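Local coordinates for TENA/THI-4 protein (Shewanella denitrificans OS217, PDB 3DDE) that is of unknown function but has a heme oxygenase-like, all-helical fold and may act as an oxidoreductase, at residues Y49-K53 with H87-L92; N55-Q59 with R133-S137. One frame throughout, in Å; residues are numbered along the deposited sequence. Where two conformers were deposited one is given.

Contact 1 (Y49-K53 with H87-L92)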
loop_
_atom_site.group_PDB
_atom_site.type_symbol
_atom_site.label_atom_id
_atom_site.label_comp_id
_atom_site.label_asym_id
_atom_site.label_seq_id
_atom_site.Cartn_x
_atom_site.Cartn_y
_atom_site.Cartn_z
ATOM N N TYR A 49 19.184 -15.185 -2.142
ATOM C CA TYR A 49 18.438 -15.230 -0.891
ATOM C C TYR A 49 17.646 -13.953 -0.696
ATOM O O TYR A 49 16.467 -14.014 -0.335
ATOM C CB TYR A 49 19.373 -15.456 0.308
ATOM C CG TYR A 49 18.764 -15.012 1.619
ATOM C CD1 TYR A 49 17.952 -15.860 2.371
ATOM C CD2 TYR A 49 19.001 -13.727 2.101
ATOM C CE1 TYR A 49 17.388 -15.422 3.567
ATOM C CE2 TYR A 49 18.447 -13.280 3.284
ATOM C CZ TYR A 49 17.643 -14.117 4.010
ATOM O OH TYR A 49 17.107 -13.619 5.182
ATOM N N HIS A 50 18.304 -12.810 -0.932
ATOM C CA HIS A 50 17.677 -11.496 -0.776
ATOM C C HIS A 50 16.444 -11.270 -1.630
ATOM O O HIS A 50 15.441 -10.822 -1.121
ATOM C CB HIS A 50 18.681 -10.367 -1.014
ATOM C CG HIS A 50 19.669 -10.208 0.092
ATOM N ND1 HIS A 50 19.289 -10.120 1.413
ATOM C CD2 HIS A 50 21.013 -10.053 0.076
ATOM C CE1 HIS A 50 20.359 -9.942 2.164
ATOM N NE2 HIS A 50 21.421 -9.908 1.380
ATOM N N TYR A 51 16.504 -11.552 -2.923
ATOM C CA TYR A 51 15.332 -11.332 -3.760
ATOM C C TYR A 51 14.285 -12.456 -3.647
ATOM O O TYR A 51 13.089 -12.205 -3.718
ATOM C CB TYR A 51 15.729 -11.051 -5.207
ATOM C CG TYR A 51 16.077 -12.232 -6.107
ATOM C CD1 TYR A 51 15.070 -13.003 -6.688
ATOM C CD2 TYR A 51 17.388 -12.483 -6.477
ATOM C CE1 TYR A 51 15.352 -14.033 -7.535
ATOM C CE2 TYR A 51 17.701 -13.525 -7.348
ATOM C CZ TYR A 51 16.673 -14.303 -7.875
ATOM O OH TYR A 51 16.960 -15.358 -8.725
ATOM N N THR A 52 14.734 -13.690 -3.434
ATOM C CA THR A 52 13.825 -14.828 -3.312
ATOM C C THR A 52 12.902 -14.653 -2.108
ATOM O O THR A 52 11.764 -15.100 -2.120
ATOM C CB THR A 52 14.628 -16.174 -3.250
ATOM O OG1 THR A 52 15.231 -16.380 -4.529
ATOM C CG2 THR A 52 13.737 -17.356 -2.954
ATOM N N LYS A 53 13.437 -14.009 -1.080
ATOM C CA LYS A 53 12.758 -13.698 0.173
ATOM C C LYS A 53 11.447 -12.917 -0.035
ATOM O O LYS A 53 10.514 -13.002 0.777
ATOM C CB LYS A 53 13.762 -12.858 0.968
ATOM C CG LYS A 53 13.399 -12.380 2.342
ATOM C CD LYS A 53 14.651 -11.763 3.045
ATOM C CE LYS A 53 15.328 -10.607 2.252
ATOM N NZ LYS A 53 16.678 -10.193 2.843
ATOM N N HIS A 87 11.056 -20.386 0.513
ATOM C CA HIS A 87 11.999 -20.882 -0.495
ATOM C C HIS A 87 13.408 -20.299 -0.309
ATOM O O HIS A 87 14.400 -20.961 -0.627
ATOM C CB HIS A 87 11.446 -20.589 -1.901
ATOM C CG HIS A 87 12.240 -21.194 -3.020
ATOM N ND1 HIS A 87 12.456 -22.550 -3.134
ATOM C CD2 HIS A 87 12.806 -20.632 -4.113
ATOM C CE1 HIS A 87 13.162 -22.791 -4.224
ATOM N NE2 HIS A 87 13.380 -21.645 -4.840
ATOM N N GLU A 88 13.495 -19.069 0.207
ATOM C CA GLU A 88 14.801 -18.439 0.455
ATOM C C GLU A 88 15.628 -19.227 1.492
ATOM O O GLU A 88 16.857 -19.179 1.496
ATOM C CB GLU A 88 14.669 -16.954 0.882
ATOM C CG GLU A 88 14.225 -16.629 2.340
ATOM C CD GLU A 88 12.738 -16.824 2.604
ATOM O OE1 GLU A 88 12.001 -17.132 1.642
ATOM O OE2 GLU A 88 12.310 -16.671 3.781
ATOM N N LEU A 89 14.962 -19.959 2.371
ATOM C CA LEU A 89 15.681 -20.741 3.378
ATOM C C LEU A 89 16.575 -21.794 2.733
ATOM O O LEU A 89 17.624 -22.107 3.275
ATOM C CB LEU A 89 14.718 -21.352 4.403
ATOM C CG LEU A 89 14.013 -20.299 5.262
ATOM C CD1 LEU A 89 13.014 -20.937 6.204
ATOM C CD2 LEU A 89 15.035 -19.486 6.041
HETATM N N MSE A 90 16.180 -22.293 1.562
HETATM C CA MSE A 90 16.980 -23.274 0.817
HETATM C C MSE A 90 18.306 -22.667 0.357
HETATM O O MSE A 90 19.319 -23.351 0.315
HETATM C CB MSE A 90 16.215 -23.816 -0.396
HETATM C CG MSE A 90 14.872 -24.460 -0.063
HETATM SE SE MSE A 90 14.078 -25.351 -1.607
HETATM C CE MSE A 90 15.162 -26.999 -1.610
ATOM N N ALA A 91 18.297 -21.383 -0.000
ATOM C CA ALA A 91 19.527 -20.700 -0.427
ATOM C C ALA A 91 20.428 -20.487 0.796
ATOM O O ALA A 91 21.645 -20.648 0.720
ATOM C CB ALA A 91 19.200 -19.384 -1.069
ATOM N N LEU A 92 19.808 -20.140 1.923
ATOM C CA LEU A 92 20.524 -19.898 3.168
ATOM C C LEU A 92 21.113 -21.215 3.696
ATOM O O LEU A 92 22.169 -21.213 4.304
ATOM C CB LEU A 92 19.598 -19.235 4.189
ATOM C CG LEU A 92 20.243 -18.655 5.453
ATOM C CD1 LEU A 92 21.199 -17.526 5.088
ATOM C CD2 LEU A 92 19.155 -18.153 6.415
#
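Tyr49 turns one edge of its ring to the backbone of Glu88, whose carbonyl O lies in the ring plane 3.6 Å from CD1, while Glu88 CG and Leu92 CB come at the same ring obliquely. The other flat group, the His87 imidazole, in one of its two conformers meets the Thr52 methyl group, also at a slant, with Thr52 CG2 3.6 Å from His87 CD2. Both belong to a helix-helix junction in the all-alpha, heme oxygenase-like fold, where helix 38-52, near its C-terminal end, packs on the N-terminal part of helix 88-97. The backbones come close, CA of Tyr49 and CA of Glu88 being 5.0 Å apart. Glu88 is wedged into this narrow gap: CG sits between its own backbone N and carbonyl carbon (chi1 77°), which brings it 3.6 Å from CE1 of Tyr49. A bend at chi2 carries the carboxylate past the ring and alongside Lys53, where OE1 is 3.8 Å from Lys53 CA. Ala91 fills in beside the Tyr49 CB, and Leu92 runs on from the tyrosine to Leu106 of helix 102-106. On the other flank, Phe167 of helix 166-189 touches Thr52 and meets that His87 conformer, while the Thr52 hydroxyl is bonded to Thr48 O. Lys53 turns its amine away from Glu88, bending at chi3 so that NZ bonds His50 ND1 at 3.0 Å, 1° out of the imidazole plane.

Contact 2 (N55-Q59 with R133-S137)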
loop_
_atom_site.group_PDB
_atom_site.type_symbol
_atom_site.label_atom_id
_atom_site.label_comp_id
_atom_site.label_asym_id
_atom_site.label_seq_id
_atom_site.Cartn_x
_atom_site.Cartn_y
_atom_site.Cartn_z
ATOM N N ASN A 55 9.549 -13.022 -3.092
ATOM C CA ASN A 55 8.715 -13.524 -4.187
ATOM C C ASN A 55 7.307 -13.994 -3.835
ATOM O O ASN A 55 6.360 -13.698 -4.587
ATOM C CB ASN A 55 9.498 -14.522 -5.048
ATOM C CG ASN A 55 10.502 -13.825 -5.956
ATOM O OD1 ASN A 55 10.546 -12.572 -6.046
ATOM N ND2 ASN A 55 11.289 -14.605 -6.641
ATOM N N ALA A 56 7.169 -14.693 -2.707
ATOM C CA ALA A 56 5.869 -15.117 -2.228
ATOM C C ALA A 56 5.008 -13.884 -1.969
ATOM O O ALA A 56 3.837 -13.856 -2.304
ATOM C CB ALA A 56 6.000 -15.965 -0.941
ATOM N N LYS A 57 5.621 -12.870 -1.372
ATOM C CA LYS A 57 4.948 -11.628 -1.009
ATOM C C LYS A 57 4.479 -10.832 -2.216
ATOM O O LYS A 57 3.317 -10.453 -2.262
ATOM C CB LYS A 57 5.861 -10.775 -0.161
ATOM C CG LYS A 57 6.188 -11.399 1.166
ATOM C CD LYS A 57 7.031 -10.455 1.989
ATOM C CE LYS A 57 7.289 -11.049 3.331
ATOM N NZ LYS A 57 7.778 -10.026 4.277
ATOM N N ASN A 58 5.353 -10.595 -3.195
ATOM C CA ASN A 58 4.922 -9.858 -4.363
ATOM C C ASN A 58 3.933 -10.650 -5.259
ATOM O O ASN A 58 3.092 -10.045 -5.934
ATOM C CB ASN A 58 6.095 -9.160 -5.114
ATOM C CG ASN A 58 7.155 -10.118 -5.666
ATOM O OD1 ASN A 58 6.866 -11.138 -6.321
ATOM N ND2 ASN A 58 8.396 -9.735 -5.466
ATOM N N GLN A 59 3.997 -11.989 -5.220
ATOM C CA GLN A 59 3.023 -12.820 -5.919
ATOM C C GLN A 59 1.639 -12.666 -5.262
ATOM O O GLN A 59 0.628 -12.501 -5.952
ATOM C CB GLN A 59 3.454 -14.292 -5.912
ATOM C CG GLN A 59 2.479 -15.265 -6.557
ATOM C CD GLN A 59 2.143 -14.905 -8.000
ATOM O OE1 GLN A 59 2.778 -15.401 -8.936
ATOM N NE2 GLN A 59 1.182 -13.996 -8.183
ATOM N N ARG A 133 3.003 -9.962 -14.114
ATOM C CA ARG A 133 3.990 -10.683 -13.319
ATOM C C ARG A 133 4.214 -12.113 -13.853
ATOM O O ARG A 133 5.270 -12.700 -13.621
ATOM C CB ARG A 133 3.588 -10.727 -11.843
ATOM C CG ARG A 133 4.709 -11.164 -10.920
ATOM C CD ARG A 133 4.202 -11.616 -9.570
ATOM N NE ARG A 133 5.312 -12.045 -8.716
ATOM C CZ ARG A 133 5.900 -13.234 -8.770
ATOM N NH1 ARG A 133 5.532 -14.149 -9.666
ATOM N NH2 ARG A 133 6.900 -13.499 -7.948
ATOM N N LEU A 134 3.229 -12.672 -14.562
ATOM C CA LEU A 134 3.365 -13.988 -15.181
ATOM C C LEU A 134 4.574 -14.050 -16.133
ATOM O O LEU A 134 5.107 -15.134 -16.383
ATOM C CB LEU A 134 2.085 -14.377 -15.919
ATOM C CG LEU A 134 0.821 -14.684 -15.112
ATOM C CD1 LEU A 134 -0.375 -14.848 -16.041
ATOM C CD2 LEU A 134 1.013 -15.944 -14.241
ATOM N N GLY A 135 4.994 -12.898 -16.656
ATOM C CA GLY A 135 6.175 -12.801 -17.535
ATOM C C GLY A 135 7.466 -13.153 -16.806
ATOM O O GLY A 135 8.356 -13.783 -17.362
ATOM N N TYR A 136 7.563 -12.726 -15.558
ATOM C CA TYR A 136 8.699 -13.060 -14.704
ATOM C C TYR A 136 8.727 -14.568 -14.506
ATOM O O TYR A 136 9.753 -15.220 -14.727
ATOM C CB TYR A 136 8.573 -12.340 -13.352
ATOM C CG TYR A 136 9.573 -12.735 -12.275
ATOM C CD1 TYR A 136 10.931 -12.867 -12.556
ATOM C CD2 TYR A 136 9.157 -12.913 -10.958
ATOM C CE1 TYR A 136 11.840 -13.191 -11.564
ATOM C CE2 TYR A 136 10.049 -13.225 -9.963
ATOM C CZ TYR A 136 11.395 -13.367 -10.269
ATOM O OH TYR A 136 12.277 -13.686 -9.265
ATOM N N SER A 137 7.576 -15.102 -14.100
ATOM C CA SER A 137 7.388 -16.523 -13.862
ATOM C C SER A 137 7.687 -17.356 -15.097
ATOM O O SER A 137 8.181 -18.484 -14.995
ATOM C CB SER A 137 5.947 -16.782 -13.432
ATOM O OG SER A 137 5.682 -16.207 -12.167
HETATM O O HOH W 1 3.227 -14.657 -11.405
#
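Helix 55-65 and the start of helix 134-141 stand well apart here, their nearest CA atoms, those of Gln59 and Arg133, being 7.8 Å apart, and long polar side chains bridge the gap. Arg133 does most of the reaching. Its chain is extended from CG to NE and brings the guanidinium side-on to Asn58, where two nitrogens grip one oxygen: NH2 of Arg133 lies 2.9 Å and NE 3.0 Å from Asn58 OD1. The bond from NH2 comes nearly along the C=O axis, with a C=O...N angle of 166°, whereas the NE donor is tilted from the carbonyl plane; both keep OD1 close to the guanidinium plane. Asn58 can offer that oxygen because its CG lies between the backbone N and the carbonyl carbon (chi1 62°), swinging the amide toward the arginine. The guanidinium is also sandwiched, with Gln59 CB 3.9 Å above the centre of one face and Tyr136 CD2 offset toward the rim of the other. All this is buried in the helical core of the heme oxygenase-like fold, where Leu121 of helix 112-126 lies against Asn55 and Asn58, and Phe76 and Cys77 of helix 71-84 against Gln59. At the NH1 end a water, in the guanidinium plane, takes over: it accepts from NH1 of Arg133 at 2.9 Å, donates to OE1 of Gln59 at 2.6 Å and is hydrogen-bonded to OG of Ser137. Tyr136 makes the remaining direct link: Asn55 ND2 donates to Tyr136 OH at 3.0 Å, approaching at the ring edge, with the amide and ring planes 75° apart.

Overall arrangement
The centres of contacts 1 and 2 lie about 14 Å apart, each about 10 Å from the centre of the chain. Helices 38-52 and 55-65 follow one another, so a single run of chain supplies the first segment of both contacts. Their partners come later in the same order, 87-92 and then 133-137, so the two connections cross along the sequence. The contacts touch where Tyr51 CE1 packs 3.5 Å from Tyr136 OH, and helices 112-126 and 166-189 border both. Successive helices are thereby tied to different later parts of one helical domain. Beside contact 2, Ala56 and Lys57 also pack against a second subunit.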